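Local coordinates for protein putative Zn-dependent Alcohol Dehydrogenase (Rhodobacter sphaeroides, PDB 3IV6) that binds S-adenosylmethionine in a Rossmann-like domain and, despite its alcohol-dehydrogenase name, is probably a methyltransferase of unknown substrate, at residues S55-I60 with A84-D89; D112-D117 with L133-L138; L157-Y162 with A170-P175. All coordinates share one frame; numbering follows the deposited sequence.

Interaction 1: S55-I60 with A84-D89; sequences STRFLI and AEALAD. With SAM (S-adenosylmethionine), chain E.
R57 and A86 meet where two neighbouring helices of the Rossmann-like S-adenosylmethionine domain approach each other, helix 57-65 at its start and helix 77-86 at its end. The methyl lies over one guanidinium face: A86 CB is 3.8 Å above the plane of the R57 group, displaced toward its rim, and NH1 is the nitrogen nearest to it. The route of the arginine explains this. CG leaves anti to the backbone N (chi1 178°), which sends the chain toward segment 84-89, and a bend at chi2 (-103°) then turns the end of the chain over the methyl. On the way, the R57 CD methylene passes over the rim of one face of the F58 ring. The main charge partner is elsewhere: NE forms a salt bridge with E61, one turn on in the same helix. Toward A86 the contact is essentially of van der Waals type, with R57 NH2 3.7 Å from A86 O and the methyl on the guanidinium face.

Deeper down, I60 and L87 supply the apolar half. Their side chains cross at about a right angle, with I60 CG2 4.1 Å from L87 CD1. L87 is the first residue past helix 77-86 to leave helical backbone angles, yet its CB still points toward helix 57-65.

The same segment 55-60 reaches the cofactor with its other end, consistent with the class I methyltransferase fold, where the loop after the first strand usually helps bind the ligand. T56 OG1 stands 3.0 Å from the carboxylate O of S-adenosylmethionine, although that proton has another acceptor in reach, the carbonyl of G53. D74, D98 and I99 hold other parts of the ligand. At the methionine end, the ligand's amino N donates to S55 OG over 2.7 Å.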
loop_
_atom_site.group_PDB
_atom_site.type_symbol
_atom_site.label_atom_id
_atom_site.label_comp_id
_atom_site.label_asym_id
_atom_site.label_seq_id
_atom_site.Cartn_x
_atom_site.Cartn_y
_atom_site.Cartn_z
ATOM N N SER A 55 1.583 7.399 4.918
ATOM C CA SER A 55 2.707 7.885 4.128
ATOM C C SER A 55 2.235 8.777 2.985
ATOM O O SER A 55 2.990 9.604 2.475
ATOM C CB SER A 55 3.522 6.713 3.577
ATOM O OG SER A 55 2.816 6.039 2.550
ATOM N N THR A 56 0.978 8.602 2.586
ATOM C CA THR A 56 0.414 9.357 1.460
ATOM C C THR A 56 -0.076 10.748 1.889
ATOM O O THR A 56 -1.271 11.104 1.775
ATOM C CB THR A 56 -0.720 8.591 0.734
ATOM O OG1 THR A 56 -0.514 7.185 0.892
ATOM C CG2 THR A 56 -0.709 8.902 -0.746
ATOM N N ARG A 57 0.900 11.543 2.318
ATOM C CA ARG A 57 0.649 12.826 2.937
ATOM C C ARG A 57 -0.054 13.869 2.057
ATOM O O ARG A 57 -0.821 14.677 2.576
ATOM C CB ARG A 57 1.948 13.390 3.515
ATOM C CG ARG A 57 1.771 14.746 4.143
ATOM C CD ARG A 57 2.293 15.811 3.236
ATOM N NE ARG A 57 1.907 17.127 3.724
ATOM C CZ ARG A 57 2.738 17.994 4.298
ATOM N NH1 ARG A 57 4.036 17.716 4.445
ATOM N NH2 ARG A 57 2.262 19.159 4.713
ATOM N N PHE A 58 0.199 13.856 0.748
ATOM C CA PHE A 58 -0.362 14.893 -0.120
ATOM C C PHE A 58 -1.758 14.517 -0.596
ATOM O O PHE A 58 -2.627 15.375 -0.714
ATOM C CB PHE A 58 0.598 15.273 -1.270
ATOM C CG PHE A 58 1.938 15.738 -0.770
ATOM C CD1 PHE A 58 2.037 16.901 -0.022
ATOM C CD2 PHE A 58 3.084 14.977 -0.969
ATOM C CE1 PHE A 58 3.260 17.315 0.482
ATOM C CE2 PHE A 58 4.292 15.382 -0.469
ATOM C CZ PHE A 58 4.381 16.553 0.258
ATOM N N LEU A 59 -1.974 13.222 -0.822
ATOM C CA LEU A 59 -3.319 12.713 -1.043
ATOM C C LEU A 59 -4.225 13.017 0.150
ATOM O O LEU A 59 -5.342 13.472 0.003
ATOM C CB LEU A 59 -3.297 11.215 -1.284
ATOM C CG LEU A 59 -4.714 10.667 -1.317
ATOM C CD1 LEU A 59 -5.503 11.328 -2.463
ATOM C CD2 LEU A 59 -4.651 9.197 -1.543
ATOM N N ILE A 60 -3.733 12.786 1.351
ATOM C CA ILE A 60 -4.554 13.046 2.513
ATOM C C ILE A 60 -4.887 14.532 2.591
ATOM O O ILE A 60 -5.993 14.910 2.950
ATOM C CB ILE A 60 -3.855 12.513 3.779
ATOM C CG1 ILE A 60 -3.890 10.970 3.778
ATOM C CG2 ILE A 60 -4.461 13.104 5.052
ATOM C CD1 ILE A 60 -2.608 10.272 4.394
ATOM N N ALA A 84 0.890 13.328 11.744
ATOM C CA ALA A 84 0.207 14.223 12.678
ATOM C C ALA A 84 1.005 15.493 12.914
ATOM O O ALA A 84 0.449 16.543 13.212
ATOM C CB ALA A 84 -0.041 13.535 13.992
ATOM N N GLU A 85 2.317 15.402 12.801
ATOM C CA GLU A 85 3.135 16.604 12.898
ATOM C C GLU A 85 2.956 17.547 11.683
ATOM O O GLU A 85 2.693 18.740 11.845
ATOM C CB GLU A 85 4.594 16.218 13.117
ATOM C CG GLU A 85 5.583 17.361 13.023
ATOM C CD GLU A 85 7.013 16.869 13.132
ATOM O OE1 GLU A 85 7.659 16.652 12.068
ATOM O OE2 GLU A 85 7.476 16.688 14.286
ATOM N N ALA A 86 3.088 16.991 10.480
ATOM C CA ALA A 86 2.882 17.718 9.242
ATOM C C ALA A 86 1.471 18.304 9.092
ATOM O O ALA A 86 1.258 19.223 8.298
ATOM C CB ALA A 86 3.201 16.818 8.070
ATOM N N LEU A 87 0.507 17.784 9.845
ATOM C CA LEU A 87 -0.875 18.271 9.764
ATOM C C LEU A 87 -1.403 18.750 11.107
ATOM O O LEU A 87 -2.545 18.463 11.461
ATOM C CB LEU A 87 -1.783 17.144 9.269
ATOM C CG LEU A 87 -1.458 16.571 7.891
ATOM C CD1 LEU A 87 -2.239 15.306 7.636
ATOM C CD2 LEU A 87 -1.752 17.613 6.812
ATOM N N ALA A 88 -0.578 19.461 11.867
ATOM C CA ALA A 88 -0.927 19.724 13.254
ATOM C C ALA A 88 -2.043 20.771 13.336
ATOM O O ALA A 88 -2.814 20.833 14.304
ATOM C CB ALA A 88 0.314 20.141 14.049
ATOM N N ASP A 89 -2.146 21.575 12.293
ATOM C CA ASP A 89 -3.148 22.624 12.266
ATOM C C ASP A 89 -4.479 22.121 11.711
ATOM O O ASP A 89 -5.528 22.709 11.988
ATOM C CB ASP A 89 -2.646 23.834 11.463
ATOM C CG ASP A 89 -2.132 23.452 10.071
ATOM O OD1 ASP A 89 -1.893 22.244 9.810
ATOM O OD2 ASP A 89 -1.964 24.368 9.231
HETATM N N SAM E . 3.796 4.626 0.487
HETATM C CA SAM E . 3.397 4.642 -0.909
HETATM C C SAM E . 2.514 5.833 -1.211
HETATM O O SAM E . 2.171 6.663 -0.358
HETATM O OXT SAM E . 2.171 5.952 -2.365
HETATM C CB SAM E . 2.757 3.321 -1.319
HETATM C CG SAM E . 2.899 2.173 -0.311
HETATM S SD SAM E . 1.734 2.151 1.090
HETATM C CE SAM E . 0.825 3.712 0.911
HETATM C "C5'" SAM E . 2.825 2.326 2.546
HETATM C "C4'" SAM E . 2.237 2.914 3.824
HETATM O "O4'" SAM E . 1.235 2.050 4.331
HETATM C "C3'" SAM E . 3.258 3.042 4.940
HETATM O "O3'" SAM E . 2.941 4.220 5.645
HETATM C "C2'" SAM E . 2.979 1.869 5.857
HETATM O "O2'" SAM E . 3.212 2.194 7.211
HETATM C "C1'" SAM E . 1.501 1.601 5.639
HETATM N N9 SAM E . 1.190 0.169 5.732
HETATM C C8 SAM E . 1.874 -0.851 5.121
HETATM N N7 SAM E . 1.298 -2.033 5.469
HETATM C C5 SAM E . 0.244 -1.794 6.300
HETATM C C6 SAM E . -0.680 -2.642 6.938
HETATM N N6 SAM E . -0.646 -3.971 6.814
HETATM N N1 SAM E . -1.637 -2.074 7.743
HETATM C C2 SAM E . -1.656 -0.696 7.914
HETATM N N3 SAM E . -0.769 0.144 7.284
HETATM C C4 SAM E . 0.176 -0.400 6.483
#

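Interaction 2: D112-D117 with L133-L138; sequences DFVLND and LGMLSL. With SAM (S-adenosylmethionine), chain E.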
loop_
_atom_site.group_PDB
_atom_site.type_symbol
_atom_site.label_atom_id
_atom_site.label_comp_id
_atom_site.label_asym_id
_atom_site.label_seq_id
_atom_site.Cartn_x
_atom_site.Cartn_y
_atom_site.Cartn_z
ATOM N N ASP A 112 -17.572 6.203 3.534
ATOM C CA ASP A 112 -18.071 6.193 2.150
ATOM C C ASP A 112 -16.995 5.702 1.155
ATOM O O ASP A 112 -17.305 5.008 0.166
ATOM C CB ASP A 112 -18.530 7.583 1.708
ATOM C CG ASP A 112 -19.736 8.084 2.476
ATOM O OD1 ASP A 112 -19.765 9.294 2.790
ATOM O OD2 ASP A 112 -20.652 7.268 2.757
ATOM N N PHE A 113 -15.742 6.084 1.427
ATOM C CA PHE A 113 -14.605 5.745 0.578
ATOM C C PHE A 113 -13.395 5.256 1.352
ATOM O O PHE A 113 -13.048 5.797 2.401
ATOM C CB PHE A 113 -14.192 6.939 -0.274
ATOM C CG PHE A 113 -15.245 7.386 -1.233
ATOM C CD1 PHE A 113 -15.350 6.800 -2.480
ATOM C CD2 PHE A 113 -16.137 8.393 -0.886
ATOM C CE1 PHE A 113 -16.322 7.216 -3.370
ATOM C CE2 PHE A 113 -17.105 8.806 -1.755
ATOM C CZ PHE A 113 -17.203 8.224 -3.002
ATOM N N VAL A 114 -12.757 4.213 0.825
ATOM C CA VAL A 114 -11.451 3.811 1.333
ATOM C C VAL A 114 -10.472 3.938 0.184
ATOM O O VAL A 114 -10.645 3.325 -0.878
ATOM C CB VAL A 114 -11.456 2.368 1.872
ATOM C CG1 VAL A 114 -10.023 1.763 1.870
ATOM C CG2 VAL A 114 -12.068 2.310 3.265
ATOM N N LEU A 115 -9.468 4.777 0.381
ATOM C CA LEU A 115 -8.406 4.970 -0.611
ATOM C C LEU A 115 -7.042 4.390 -0.153
ATOM O O LEU A 115 -6.683 4.451 1.029
ATOM C CB LEU A 115 -8.255 6.457 -0.942
ATOM C CG LEU A 115 -9.533 7.287 -0.939
ATOM C CD1 LEU A 115 -9.200 8.748 -1.083
ATOM C CD2 LEU A 115 -10.527 6.835 -1.987
ATOM N N ASN A 116 -6.300 3.796 -1.085
ATOM C CA ASN A 116 -4.867 3.585 -0.870
ATOM C C ASN A 116 -4.074 3.492 -2.164
ATOM O O ASN A 116 -4.588 2.989 -3.181
ATOM C CB ASN A 116 -4.600 2.377 0.037
ATOM C CG ASN A 116 -5.331 1.112 -0.420
ATOM O OD1 ASN A 116 -6.427 0.814 0.051
ATOM N ND2 ASN A 116 -4.697 0.347 -1.299
ATOM N N ASP A 117 -2.846 4.009 -2.130
ATOM C CA ASP A 117 -1.977 4.014 -3.301
ATOM C C ASP A 117 -0.829 3.021 -3.193
ATOM O O ASP A 117 0.135 3.275 -2.478
ATOM C CB ASP A 117 -1.392 5.403 -3.542
ATOM C CG ASP A 117 -0.508 5.458 -4.801
ATOM O OD1 ASP A 117 -0.831 4.796 -5.820
ATOM O OD2 ASP A 117 0.501 6.188 -4.779
ATOM N N LEU A 133 -10.569 -7.578 2.008
ATOM C CA LEU A 133 -11.628 -7.798 3.006
ATOM C C LEU A 133 -11.725 -6.655 4.056
ATOM O O LEU A 133 -12.799 -6.130 4.309
ATOM C CB LEU A 133 -11.436 -9.157 3.690
ATOM C CG LEU A 133 -12.637 -9.807 4.394
ATOM C CD1 LEU A 133 -13.916 -9.721 3.559
ATOM C CD2 LEU A 133 -12.334 -11.246 4.715
ATOM N N GLY A 134 -10.601 -6.263 4.642
ATOM C CA GLY A 134 -10.588 -5.147 5.546
ATOM C C GLY A 134 -11.094 -3.849 4.926
ATOM O O GLY A 134 -11.794 -3.073 5.568
HETATM N N MSE A 135 -10.720 -3.568 3.690
HETATM C CA MSE A 135 -11.141 -2.322 3.077
HETATM C C MSE A 135 -12.668 -2.346 2.857
HETATM O O MSE A 135 -13.388 -1.351 3.083
HETATM C CB MSE A 135 -10.416 -2.116 1.758
HETATM C CG MSE A 135 -8.916 -1.992 1.848
HETATM SE SE MSE A 135 -7.992 -2.108 0.102
HETATM C CE MSE A 135 -6.215 -2.622 0.724
ATOM N N LEU A 136 -13.142 -3.498 2.414
ATOM C CA LEU A 136 -14.552 -3.735 2.187
ATOM C C LEU A 136 -15.340 -3.651 3.491
ATOM O O LEU A 136 -16.449 -3.115 3.555
ATOM C CB LEU A 136 -14.707 -5.115 1.553
ATOM C CG LEU A 136 -14.445 -5.071 0.047
ATOM C CD1 LEU A 136 -14.550 -6.440 -0.555
ATOM C CD2 LEU A 136 -15.425 -4.106 -0.573
ATOM N N SER A 137 -14.738 -4.181 4.537
ATOM C CA SER A 137 -15.318 -4.136 5.853
ATOM C C SER A 137 -15.477 -2.693 6.334
ATOM O O SER A 137 -16.480 -2.358 6.957
ATOM C CB SER A 137 -14.448 -4.939 6.804
ATOM O OG SER A 137 -14.931 -4.865 8.121
ATOM N N LEU A 138 -14.489 -1.855 6.040
ATOM C CA LEU A 138 -14.529 -0.453 6.438
ATOM C C LEU A 138 -15.670 0.284 5.744
ATOM O O LEU A 138 -16.394 1.057 6.370
ATOM C CB LEU A 138 -13.196 0.231 6.126
ATOM C CG LEU A 138 -12.000 -0.196 6.981
ATOM C CD1 LEU A 138 -10.739 0.536 6.545
ATOM C CD2 LEU A 138 -12.281 0.045 8.456
HETATM N N SAM E . 3.796 4.626 0.487
HETATM C CA SAM E . 3.397 4.642 -0.909
HETATM C C SAM E . 2.514 5.833 -1.211
HETATM O O SAM E . 2.171 6.663 -0.358
HETATM O OXT SAM E . 2.171 5.952 -2.365
HETATM C CB SAM E . 2.757 3.321 -1.319
HETATM C CG SAM E . 2.899 2.173 -0.311
HETATM S SD SAM E . 1.734 2.151 1.090
HETATM C CE SAM E . 0.825 3.712 0.911
HETATM C "C5'" SAM E . 2.825 2.326 2.546
HETATM C "C4'" SAM E . 2.237 2.914 3.824
HETATM O "O4'" SAM E . 1.235 2.050 4.331
HETATM C "C3'" SAM E . 3.258 3.042 4.940
HETATM O "O3'" SAM E . 2.941 4.220 5.645
HETATM C "C2'" SAM E . 2.979 1.869 5.857
HETATM O "O2'" SAM E . 3.212 2.194 7.211
HETATM C "C1'" SAM E . 1.501 1.601 5.639
HETATM N N9 SAM E . 1.190 0.169 5.732
HETATM C C8 SAM E . 1.874 -0.851 5.121
HETATM N N7 SAM E . 1.298 -2.033 5.469
HETATM C C5 SAM E . 0.244 -1.794 6.300
HETATM C C6 SAM E . -0.680 -2.642 6.938
HETATM N N6 SAM E . -0.646 -3.971 6.814
HETATM N N1 SAM E . -1.637 -2.074 7.743
HETATM C C2 SAM E . -1.656 -0.696 7.914
HETATM N N3 SAM E . -0.769 0.144 7.284
HETATM C C4 SAM E . 0.176 -0.400 6.483
#
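V114 and M135 mark the closest backbone approach, with CA atoms 6.4 Å apart, between a strand and a helix of one beta-alpha-beta unit: strand 113-117, helix 125-139, strand 143-149. The axes of segments 113-117 and 133-138 come within 8.4 Å and run at 148° to each other, roughly antiparallel, as expected for a helix returning across the face of the parallel part of the mixed Rossmann-like sheet.

From the strand, V114 and N116 point their CB atoms at the helix, while L115 between them points away. The two methyls of V114 divide the work. CG1, placed anti to the backbone N (chi1 157°), meets M135 CB at 3.9 Å, and CG2 reaches L138 CB at 3.7 Å. In both pairs the side chains cross at about a right angle. M135 and L138 are about one turn apart, and V114 touches both. Cutting this side chain back to an alanine removes CG1 and CG2, which is likely to leave a gap beside M135 and L138.

The layer extends into the sheet: V114 also touches A50 and I52, and M135 touches V144. It borders the cofactor pocket as well, because the side chain of L138 lies about 4 Å from that of I99, whose backbone N binds S-adenosylmethionine. At the strand's far end, D117 belongs to the pocket itself and is positioned by S147 OG through OD1.

M135, present as selenomethionine, runs extended beyond CG to meet N116 from the opposite direction, and its SE lies 3.3 Å from the amide oxygen OD1 of N116.

Interaction 3: L157-Y162 with A170-P175; sequences LKLIEY and AKFFDP
L159 and F172 form the tighter, buried half of this contact, and I160 with F173 the looser half nearer the surface. The phenyl group of F172 comes edge-on at helix 154-164. Its CZ is 3.7 Å from the backbone O of L159, which lies close to the ring plane, so the rim of the ring, and not its face, is turned to the carbonyl. The first torsion (chi1 68°) sets CG between the backbone N and the carbonyl carbon and directs the ring at the helix. L159 CD2 lies off the ring plane, 4.2 Å from F172 CE2. Around this pair F180 touches both side chains, A192 of helix 187-192 adds to the packing on L159, and A185 lies against F172.

F173 offers a face where F172 offered an edge. I160 CD1 stands 4.3 Å above it, displaced toward the rim. The isoleucine CB is not aimed at the partner segment; the torsions chi1 -46° and chi2 -53° carry the terminal methyl round to the ring. The opposite face of F173 has P175 N over it, offset as well, and F180 stacks with the ring. Both I160 and F173 are only partly buried, and the chain beyond them, at D174 and P175, is exposed to solvent. K171, also on the surface, is held by E184 through a salt bridge.

Lying away from the cofactor site, the contact packs helix 154-164 against the junction of the short helical turn 169-172 and strand 173-174, the edge of a small antiparallel sheet with 179-181 and 213-215, separate from the central Rossmann-like sheet.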
loop_
_atom_site.group_PDB
_atom_site.type_symbol
_atom_site.label_atom_id
_atom_site.label_comp_id
_atom_site.label_asym_id
_atom_site.label_seq_id
_atom_site.Cartn_x
_atom_site.Cartn_y
_atom_site.Cartn_z
ATOM N N LEU A 157 14.252 -6.600 -11.470
ATOM C CA LEU A 157 15.113 -6.949 -12.592
ATOM C C LEU A 157 16.620 -7.149 -12.156
ATOM O O LEU A 157 17.276 -8.102 -12.558
ATOM C CB LEU A 157 14.930 -5.922 -13.725
ATOM C CG LEU A 157 13.518 -5.729 -14.334
ATOM C CD1 LEU A 157 13.438 -4.544 -15.334
ATOM C CD2 LEU A 157 12.979 -6.997 -14.998
ATOM N N LYS A 158 17.157 -6.279 -11.313
ATOM C CA LYS A 158 18.467 -6.540 -10.761
ATOM C C LYS A 158 18.438 -7.793 -9.871
ATOM O O LYS A 158 19.388 -8.569 -9.875
ATOM C CB LYS A 158 18.991 -5.343 -9.969
ATOM C CG LYS A 158 18.973 -4.027 -10.741
ATOM C CD LYS A 158 20.332 -3.664 -11.346
ATOM C CE LYS A 158 20.671 -4.550 -12.544
ATOM N NZ LYS A 158 21.952 -4.119 -13.194
ATOM N N LEU A 159 17.358 -7.997 -9.117
ATOM C CA LEU A 159 17.249 -9.173 -8.253
ATOM C C LEU A 159 17.297 -10.503 -9.024
ATOM O O LEU A 159 18.033 -11.425 -8.646
ATOM C CB LEU A 159 15.987 -9.126 -7.398
ATOM C CG LEU A 159 16.003 -8.234 -6.157
ATOM C CD1 LEU A 159 14.621 -8.212 -5.539
ATOM C CD2 LEU A 159 17.031 -8.690 -5.143
ATOM N N ILE A 160 16.498 -10.611 -10.080
ATOM C CA ILE A 160 16.560 -11.777 -10.958
ATOM C C ILE A 160 18.003 -11.979 -11.491
ATOM O O ILE A 160 18.567 -13.066 -11.378
ATOM C CB ILE A 160 15.554 -11.673 -12.165
ATOM C CG1 ILE A 160 14.148 -11.216 -11.727
ATOM C CG2 ILE A 160 15.499 -12.951 -12.948
ATOM C CD1 ILE A 160 13.522 -12.009 -10.628
ATOM N N GLU A 161 18.589 -10.927 -12.060
ATOM C CA GLU A 161 19.891 -11.012 -12.723
ATOM C C GLU A 161 20.952 -11.487 -11.747
ATOM O O GLU A 161 21.538 -12.554 -11.941
ATOM C CB GLU A 161 20.268 -9.648 -13.347
ATOM C CG GLU A 161 21.716 -9.460 -13.856
ATOM C CD GLU A 161 21.949 -8.110 -14.598
ATOM O OE1 GLU A 161 23.124 -7.669 -14.679
ATOM O OE2 GLU A 161 20.968 -7.494 -15.102
ATOM N N TYR A 162 21.167 -10.698 -10.691
ATOM C CA TYR A 162 22.259 -10.887 -9.730
ATOM C C TYR A 162 22.056 -12.090 -8.780
ATOM O O TYR A 162 22.939 -12.458 -7.990
ATOM C CB TYR A 162 22.478 -9.589 -8.928
ATOM C CG TYR A 162 22.877 -8.347 -9.742
ATOM C CD1 TYR A 162 23.280 -8.444 -11.067
ATOM C CD2 TYR A 162 22.850 -7.079 -9.160
ATOM C CE1 TYR A 162 23.636 -7.332 -11.783
ATOM C CE2 TYR A 162 23.210 -5.955 -9.870
ATOM C CZ TYR A 162 23.606 -6.082 -11.185
ATOM O OH TYR A 162 23.968 -4.959 -11.911
ATOM N N ALA A 170 16.140 -19.062 -6.575
ATOM C CA ALA A 170 15.053 -19.850 -5.987
ATOM C C ALA A 170 14.923 -19.713 -4.466
ATOM O O ALA A 170 13.862 -19.948 -3.913
ATOM C CB ALA A 170 15.177 -21.302 -6.382
ATOM N N LYS A 171 16.001 -19.331 -3.799
ATOM C CA LYS A 171 16.006 -19.206 -2.339
ATOM C C LYS A 171 15.157 -18.029 -1.808
ATOM O O LYS A 171 14.683 -18.065 -0.673
ATOM C CB LYS A 171 17.459 -19.133 -1.827
ATOM C CG LYS A 171 17.623 -18.895 -0.340
ATOM C CD LYS A 171 19.090 -18.720 0.003
ATOM C CE LYS A 171 19.278 -18.037 1.326
ATOM N NZ LYS A 171 18.445 -18.756 2.286
ATOM N N PHE A 172 14.977 -16.997 -2.630
ATOM C CA PHE A 172 14.265 -15.787 -2.224
ATOM C C PHE A 172 13.202 -15.312 -3.233
ATOM O O PHE A 172 12.557 -14.278 -3.032
ATOM C CB PHE A 172 15.248 -14.651 -1.927
ATOM C CG PHE A 172 15.975 -14.127 -3.148
ATOM C CD1 PHE A 172 17.289 -14.478 -3.386
ATOM C CD2 PHE A 172 15.339 -13.288 -4.064
ATOM C CE1 PHE A 172 17.970 -13.994 -4.511
ATOM C CE2 PHE A 172 16.013 -12.800 -5.194
ATOM C CZ PHE A 172 17.325 -13.155 -5.416
ATOM N N PHE A 173 13.017 -16.056 -4.317
ATOM C CA PHE A 173 11.958 -15.721 -5.240
ATOM C C PHE A 173 11.148 -16.939 -5.704
ATOM O O PHE A 173 11.686 -17.889 -6.284
ATOM C CB PHE A 173 12.516 -14.950 -6.426
ATOM C CG PHE A 173 11.512 -14.732 -7.538
ATOM C CD1 PHE A 173 10.450 -13.833 -7.380
ATOM C CD2 PHE A 173 11.636 -15.404 -8.753
ATOM C CE1 PHE A 173 9.533 -13.614 -8.417
ATOM C CE2 PHE A 173 10.723 -15.188 -9.783
ATOM C CZ PHE A 173 9.672 -14.296 -9.607
ATOM N N ASP A 174 9.847 -16.900 -5.439
ATOM C CA ASP A 174 8.933 -17.999 -5.741
ATOM C C ASP A 174 8.152 -17.647 -6.999
ATOM O O ASP A 174 7.296 -16.778 -6.986
ATOM C CB ASP A 174 7.995 -18.248 -4.542
ATOM C CG ASP A 174 6.965 -19.352 -4.796
ATOM O OD1 ASP A 174 6.853 -19.821 -5.944
ATOM O OD2 ASP A 174 6.250 -19.743 -3.839
ATOM N N PRO A 175 8.457 -18.318 -8.101
ATOM C CA PRO A 175 7.871 -17.981 -9.401
ATOM C C PRO A 175 6.412 -18.382 -9.515
ATOM O O PRO A 175 5.743 -17.822 -10.376
ATOM C CB PRO A 175 8.708 -18.795 -10.385
ATOM C CG PRO A 175 9.887 -19.267 -9.598
ATOM C CD PRO A 175 9.442 -19.399 -8.201
#

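Interactions 1 and 2 belong to the cofactor-binding Rossmann-like domain and both include atoms beside S-adenosylmethionine, though their nearest atoms stay about 5 Å apart. Their roles differ: interaction 2 is buried and joins a helix to the central sheet through apolar contacts and a selenomethionine beside an asparagine amide, whereas interaction 1 joins two helices at a partly buried margin, where a charged side chain lies over a methyl. Interaction 3 shares no element with either. Its centre is 36 Å from that of interaction 1 and 32 Å from that of interaction 2, across the chain's centre, and it relies on aromatic rings at the junction of a short helix and the edge of a second, smaller sheet.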